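Local atomic coordinates of phosphoglycerol transferase GacH (Streptococcus pyogenes MGAS5005, PDB entry 6DGM), a protein that probably transfers sn-glycerol-1-phosphate groups onto the rhamnose polysaccharide of the streptococcal cell wall, through a manganese-bearing sulfatase-like domain at its C-terminal end. Residues I42-E47 with N187-L192; E12-I17 with L373-F378. All blocks are in the same frame, centred on the assembly; numbering follows the deposited sequence.

Contact 1. Residues I42-E47 with N187-L192. With MN (manganese (II) ion), chain C; 1GP (sn-glycerol-1-phosphate), chain D.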
loop_
_atom_site.group_PDB
_atom_site.type_symbol
_atom_site.label_atom_id
_atom_site.label_comp_id
_atom_site.label_asym_id
_atom_site.label_seq_id
_atom_site.Cartn_x
_atom_site.Cartn_y
_atom_site.Cartn_z
ATOM N N ILE A 42 10.107 1.117 -3.176
ATOM C CA ILE A 42 9.869 1.042 -1.738
ATOM C C ILE A 42 8.371 1.193 -1.503
ATOM O O ILE A 42 7.797 2.235 -1.835
ATOM C CB ILE A 42 10.635 2.138 -0.984
ATOM C CG1 ILE A 42 12.146 1.998 -1.203
ATOM C CG2 ILE A 42 10.290 2.070 0.502
ATOM C CD1 ILE A 42 12.936 3.265 -0.880
ATOM N N TYR A 43 7.738 0.162 -0.956
ATOM C CA TYR A 43 6.347 0.244 -0.521
ATOM C C TYR A 43 6.378 0.570 0.963
ATOM O O TYR A 43 6.894 -0.219 1.757
ATOM C CB TYR A 43 5.587 -1.058 -0.770
ATOM C CG TYR A 43 5.056 -1.254 -2.174
ATOM C CD1 TYR A 43 5.550 -0.519 -3.242
ATOM C CD2 TYR A 43 4.069 -2.192 -2.432
ATOM C CE1 TYR A 43 5.064 -0.714 -4.530
ATOM C CE2 TYR A 43 3.577 -2.390 -3.709
ATOM C CZ TYR A 43 4.071 -1.656 -4.750
ATOM O OH TYR A 43 3.575 -1.846 -6.028
ATOM N N LEU A 44 5.877 1.741 1.325
ATOM C CA LEU A 44 6.036 2.298 2.671
ATOM C C LEU A 44 4.640 2.440 3.261
ATOM O O LEU A 44 3.929 3.408 2.977
ATOM C CB LEU A 44 6.738 3.640 2.580
ATOM C CG LEU A 44 7.445 4.191 3.823
ATOM C CD1 LEU A 44 6.492 4.243 5.000
ATOM C CD2 LEU A 44 8.657 3.376 4.174
ATOM N N LEU A 45 4.231 1.444 4.042
ATOM C CA LEU A 45 2.980 1.483 4.792
ATOM C C LEU A 45 3.259 2.287 6.051
ATOM O O LEU A 45 4.015 1.846 6.919
ATOM C CB LEU A 45 2.526 0.063 5.099
ATOM C CG LEU A 45 1.143 -0.115 5.747
ATOM C CD1 LEU A 45 0.704 -1.580 5.743
ATOM C CD2 LEU A 45 1.103 0.457 7.183
ATOM N N SER A 46 2.669 3.471 6.134
ATOM C CA SER A 46 2.868 4.401 7.243
ATOM C C SER A 46 1.695 4.196 8.203
ATOM O O SER A 46 0.580 4.674 7.961
ATOM C CB SER A 46 2.940 5.827 6.711
ATOM O OG SER A 46 3.222 6.750 7.755
ATOM N N GLU A 47 1.945 3.445 9.269
ATOM C CA GLU A 47 0.905 2.988 10.176
ATOM C C GLU A 47 0.024 4.129 10.646
ATOM O O GLU A 47 0.501 5.113 11.206
ATOM C CB GLU A 47 1.594 2.323 11.367
ATOM C CG GLU A 47 0.657 1.873 12.502
ATOM C CD GLU A 47 -0.440 0.954 12.012
ATOM O OE1 GLU A 47 -1.615 1.349 12.123
ATOM O OE2 GLU A 47 -0.132 -0.146 11.522
ATOM N N ASN A 187 16.049 5.517 8.285
ATOM C CA ASN A 187 17.501 5.458 8.231
ATOM C C ASN A 187 17.987 4.037 8.007
ATOM O O ASN A 187 19.029 3.830 7.373
ATOM C CB ASN A 187 18.096 6.104 9.471
ATOM C CG ASN A 187 18.114 7.616 9.354
ATOM O OD1 ASN A 187 18.067 8.160 8.242
ATOM N ND2 ASN A 187 18.205 8.298 10.476
ATOM N N ASN A 188 17.221 3.051 8.462
ATOM C CA ASN A 188 17.560 1.665 8.154
ATOM C C ASN A 188 17.299 1.331 6.685
ATOM O O ASN A 188 18.054 0.563 6.089
ATOM C CB ASN A 188 16.845 0.722 9.106
ATOM C CG ASN A 188 17.611 0.522 10.387
ATOM O OD1 ASN A 188 18.401 -0.418 10.510
ATOM N ND2 ASN A 188 17.423 1.431 11.347
ATOM N N ILE A 189 16.245 1.894 6.073
ATOM C CA ILE A 189 16.099 1.752 4.622
ATOM C C ILE A 189 17.324 2.326 3.917
ATOM O O ILE A 189 17.948 1.669 3.077
ATOM C CB ILE A 189 14.825 2.444 4.121
ATOM C CG1 ILE A 189 13.571 1.804 4.730
ATOM C CG2 ILE A 189 14.752 2.377 2.568
ATOM C CD1 ILE A 189 12.351 2.625 4.470
ATOM N N LEU A 190 17.682 3.565 4.257
ATOM C CA LEU A 190 18.786 4.239 3.575
ATOM C C LEU A 190 20.084 3.445 3.674
ATOM O O LEU A 190 20.853 3.386 2.709
ATOM C CB LEU A 190 18.971 5.644 4.144
ATOM C CG LEU A 190 17.847 6.633 3.840
ATOM C CD1 LEU A 190 18.040 7.934 4.628
ATOM C CD2 LEU A 190 17.723 6.926 2.353
ATOM N N SER A 191 20.349 2.828 4.835
ATOM C CA SER A 191 21.580 2.071 5.005
ATOM C C SER A 191 21.609 0.787 4.180
ATOM O O SER A 191 22.687 0.214 3.984
ATOM C CB SER A 191 21.784 1.735 6.483
ATOM O OG SER A 191 20.850 0.759 6.898
ATOM N N LEU A 192 20.459 0.309 3.714
ATOM C CA LEU A 192 20.411 -0.914 2.927
ATOM C C LEU A 192 20.307 -0.658 1.432
ATOM O O LEU A 192 20.492 -1.597 0.644
ATOM C CB LEU A 192 19.227 -1.770 3.366
ATOM C CG LEU A 192 19.300 -2.336 4.782
ATOM C CD1 LEU A 192 17.969 -3.003 5.168
ATOM C CD2 LEU A 192 20.430 -3.312 4.893
HETATM MN MN MN C . -2.340 -0.438 10.991
HETATM C C3 1GP D . 1.848 -4.880 14.182
HETATM O O3 1GP D . 1.360 -4.313 11.861
HETATM C C2 1GP D . 0.787 -4.749 13.111
HETATM O O2 1GP D . 2.747 -5.961 13.940
HETATM C C1 1GP D . -0.304 -3.782 13.545
HETATM O O1P 1GP D . -1.443 -3.894 12.686
HETATM O O2P 1GP D . -2.792 -1.609 12.865
HETATM O O3P 1GP D . -3.888 -3.944 12.346
HETATM O O4P 1GP D . -2.968 -3.418 14.659
HETATM P P 1GP D . -2.816 -3.155 13.129
#
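Ile42 reaches from its strand to helix 182-192 through the end of its longer branch, CD1 lying 4.0 Å from CG2 of Ile189. With CG1 anti to the carbonyl carbon (chi1 -61°) and chi2 extended, that branch stands out from the strand, while the backbone of Ile42 is hydrogen-bonded to Thr264 and Val266 of the neighbouring strand 263-269. Tyr43 points to the other face of the sheet, and Leu44 returns to the helix side: its CD2 methyl comes within 3.8 Å of Ile189 CD1, the tip of that extended side chain. Ile189 thus meets the strand with two different methyls, CG2 against Ile42 and CD1 against Leu44, and it also touches Val203 and Phe252. Farther along the segment, in the loop that follows, Glu47 bends at chi2 (55°) and presents both carboxylate oxygens to manganese, OE1 at 2.2 Å and OE2 at 2.3 Å. Phosphate oxygen O2P of sn-glycerol-1-phosphate is 2.3 Å from the same manganese ion, and Thr89, Asp270 and His271 complete the protein ligands. The contact itself is wholly apolar, three buried aliphatic side chains packing a helix onto the central sheet, whereas the metal chemistry lies at Glu47, well away from Ile189; there the bidentate carboxylate would help offset the metal's charge and manganese in turn would polarise the bound phosphate.

Contact 2. Residues E12-I17 with L373-F378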
loop_
_atom_site.group_PDB
_atom_site.type_symbol
_atom_site.label_atom_id
_atom_site.label_comp_id
_atom_site.label_asym_id
_atom_site.label_seq_id
_atom_site.Cartn_x
_atom_site.Cartn_y
_atom_site.Cartn_z
ATOM N N GLU A 12 -12.332 -21.936 -20.588
ATOM C CA GLU A 12 -12.523 -21.088 -21.762
ATOM C C GLU A 12 -12.585 -19.615 -21.380
ATOM O O GLU A 12 -12.034 -18.757 -22.082
ATOM C CB GLU A 12 -13.782 -21.524 -22.524
ATOM C CG GLU A 12 -13.621 -22.841 -23.266
ATOM C CD GLU A 12 -14.854 -23.219 -24.085
ATOM O OE1 GLU A 12 -15.898 -22.544 -23.937
ATOM O OE2 GLU A 12 -14.778 -24.191 -24.879
ATOM N N THR A 13 -13.243 -19.292 -20.270
ATOM C CA THR A 13 -13.270 -17.899 -19.835
ATOM C C THR A 13 -11.875 -17.393 -19.486
ATOM O O THR A 13 -11.507 -16.271 -19.853
ATOM C CB THR A 13 -14.227 -17.750 -18.649
ATOM O OG1 THR A 13 -15.568 -17.940 -19.108
ATOM C CG2 THR A 13 -14.088 -16.376 -17.995
ATOM N N ILE A 14 -11.093 -18.191 -18.766
ATOM C CA ILE A 14 -9.727 -17.781 -18.437
ATOM C C ILE A 14 -8.908 -17.596 -19.712
ATOM O O ILE A 14 -8.132 -16.642 -19.831
ATOM C CB ILE A 14 -9.079 -18.789 -17.466
ATOM C CG1 ILE A 14 -9.703 -18.708 -16.069
ATOM C CG2 ILE A 14 -7.573 -18.584 -17.411
ATOM C CD1 ILE A 14 -9.481 -17.410 -15.349
ATOM N N ALA A 15 -9.086 -18.484 -20.697
ATOM C CA ALA A 15 -8.372 -18.322 -21.962
ATOM C C ALA A 15 -8.747 -17.006 -22.641
ATOM O O ALA A 15 -7.877 -16.301 -23.169
ATOM C CB ALA A 15 -8.644 -19.520 -22.881
ATOM N N SER A 16 -10.039 -16.654 -22.636
ATOM C CA SER A 16 -10.467 -15.410 -23.272
ATOM C C SER A 16 -9.856 -14.203 -22.574
ATOM O O SER A 16 -9.433 -13.238 -23.229
ATOM C CB SER A 16 -11.993 -15.293 -23.247
ATOM O OG SER A 16 -12.581 -16.381 -23.932
ATOM N N ILE A 17 -9.812 -14.237 -21.241
ATOM C CA ILE A 17 -9.233 -13.137 -20.478
ATOM C C ILE A 17 -7.750 -13.031 -20.769
ATOM O O ILE A 17 -7.221 -11.934 -20.990
ATOM C CB ILE A 17 -9.495 -13.335 -18.972
ATOM C CG1 ILE A 17 -10.990 -13.283 -18.682
ATOM C CG2 ILE A 17 -8.746 -12.296 -18.145
ATOM C CD1 ILE A 17 -11.350 -13.845 -17.311
ATOM N N LEU A 373 -2.118 -21.584 -15.420
ATOM C CA LEU A 373 -0.836 -22.261 -15.601
ATOM C C LEU A 373 -0.584 -22.612 -17.060
ATOM O O LEU A 373 0.567 -22.825 -17.453
ATOM C CB LEU A 373 -0.770 -23.517 -14.729
ATOM C CG LEU A 373 -0.831 -23.263 -13.219
ATOM C CD1 LEU A 373 -0.956 -24.582 -12.475
ATOM C CD2 LEU A 373 0.386 -22.492 -12.722
ATOM N N LYS A 374 -1.632 -22.678 -17.868
ATOM C CA LYS A 374 -1.497 -22.950 -19.287
ATOM C C LYS A 374 -1.256 -21.686 -20.100
ATOM O O LYS A 374 -0.962 -21.781 -21.292
ATOM C CB LYS A 374 -2.746 -23.681 -19.778
ATOM C CG LYS A 374 -2.609 -24.254 -21.169
ATOM C CD LYS A 374 -3.703 -25.266 -21.460
ATOM C CE LYS A 374 -3.601 -25.781 -22.896
ATOM N NZ LYS A 374 -4.649 -26.795 -23.192
ATOM N N HIS A 375 -1.338 -20.510 -19.483
ATOM C CA HIS A 375 -1.134 -19.241 -20.173
ATOM C C HIS A 375 0.161 -18.648 -19.639
ATOM O O HIS A 375 0.175 -17.813 -18.732
ATOM C CB HIS A 375 -2.327 -18.367 -19.933
ATOM C CG HIS A 375 -3.590 -18.970 -20.455
ATOM N ND1 HIS A 375 -3.917 -18.955 -21.792
ATOM C CD2 HIS A 375 -4.577 -19.657 -19.830
ATOM C CE1 HIS A 375 -5.058 -19.597 -21.971
ATOM N NE2 HIS A 375 -5.483 -20.025 -20.795
ATOM N N LYS A 376 1.272 -19.082 -20.246
ATOM C CA LYS A 376 2.590 -18.904 -19.654
ATOM C C LYS A 376 3.074 -17.463 -19.653
ATOM O O LYS A 376 3.992 -17.142 -18.895
ATOM C CB LYS A 376 3.636 -19.715 -20.423
ATOM C CG LYS A 376 3.356 -21.198 -20.520
ATOM C CD LYS A 376 3.347 -21.859 -19.157
ATOM C CE LYS A 376 4.074 -23.208 -19.185
ATOM N NZ LYS A 376 4.080 -23.872 -20.498
ATOM N N THR A 377 2.522 -16.597 -20.493
ATOM C CA THR A 377 2.966 -15.206 -20.535
ATOM C C THR A 377 2.049 -14.257 -19.773
ATOM O O THR A 377 2.299 -13.047 -19.769
ATOM C CB THR A 377 3.130 -14.746 -21.992
ATOM O OG1 THR A 377 1.859 -14.755 -22.653
ATOM C CG2 THR A 377 4.094 -15.672 -22.747
ATOM N N PHE A 378 1.020 -14.767 -19.094
ATOM C CA PHE A 378 0.047 -13.865 -18.491
ATOM C C PHE A 378 0.684 -12.976 -17.430
ATOM O O PHE A 378 0.305 -11.806 -17.274
ATOM C CB PHE A 378 -1.105 -14.638 -17.866
ATOM C CG PHE A 378 -2.211 -13.749 -17.359
ATOM C CD1 PHE A 378 -3.087 -13.143 -18.244
ATOM C CD2 PHE A 378 -2.372 -13.520 -16.001
ATOM C CE1 PHE A 378 -4.112 -12.329 -17.784
ATOM C CE2 PHE A 378 -3.388 -12.718 -15.541
ATOM C CZ PHE A 378 -4.256 -12.117 -16.434
#
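Ile17 N donates a 3.0 Å hydrogen bond to Thr13 O within helix 11-29, and in the facing tail Phe378 N donates one of 3.2 Å to His375 O, closing a type I beta turn that brings both aromatic residues round to the helix. No hydrogen bond joins the two segments; the imidazole of His375 does most of the touching. Its CG lies anti to the carbonyl carbon (chi1 -61°), and the ring extends to the helix at Ala15, whose small side chain allows a close approach: His375 NE2 is 3.6 Å from Ala15 CA, and CE1 is 3.7 Å from Ala15 CB. On the CD2 side the ring meets Ile14, whose CG2 methyl stands 4.0 Å from His375 CD2, the two side chains passing at a slant. It also touches Ala18, nearly one turn further along. Phe378 approaches farther along the helix, toward its C-terminal end, with CE1 4.5 Å from the carbonyl O of Ile17, an oxygen lying near the ring plane at its edge. Its ring touches Ala18 too, as well as Ile361 of helix 349-365 and Tyr329 of helix 328-339. Thr377 OG1 is hydrogen-bonded to Gln22 on a later turn of helix 11-29. Away from the metal and phosphate sites, a type I beta turn in the C-terminal tail thus packs its aromatic side chains on the N-terminal helix, beside the helices that precede this tail.

Overall arrangement
Contact 2 begins near the N terminus, on helix 11-29, and finds its partner only in the tail after helix 349-365, so it closes a loop over nearly the whole chain. Strand 40-46, the next regular element after that first helix, carries contact 1, whose second half follows on helix 182-192. Contact 1 is therefore nested within the larger loop and does not cross it. Their centres lie about 36 Å apart and they do not touch. Contact 1 fastens a helix to the mixed central sheet of the sulfatase-like fold, with the manganese ligand Glu47 in the loop just after the strand; contact 2 joins the chain's two terminal regions at a distance from that site.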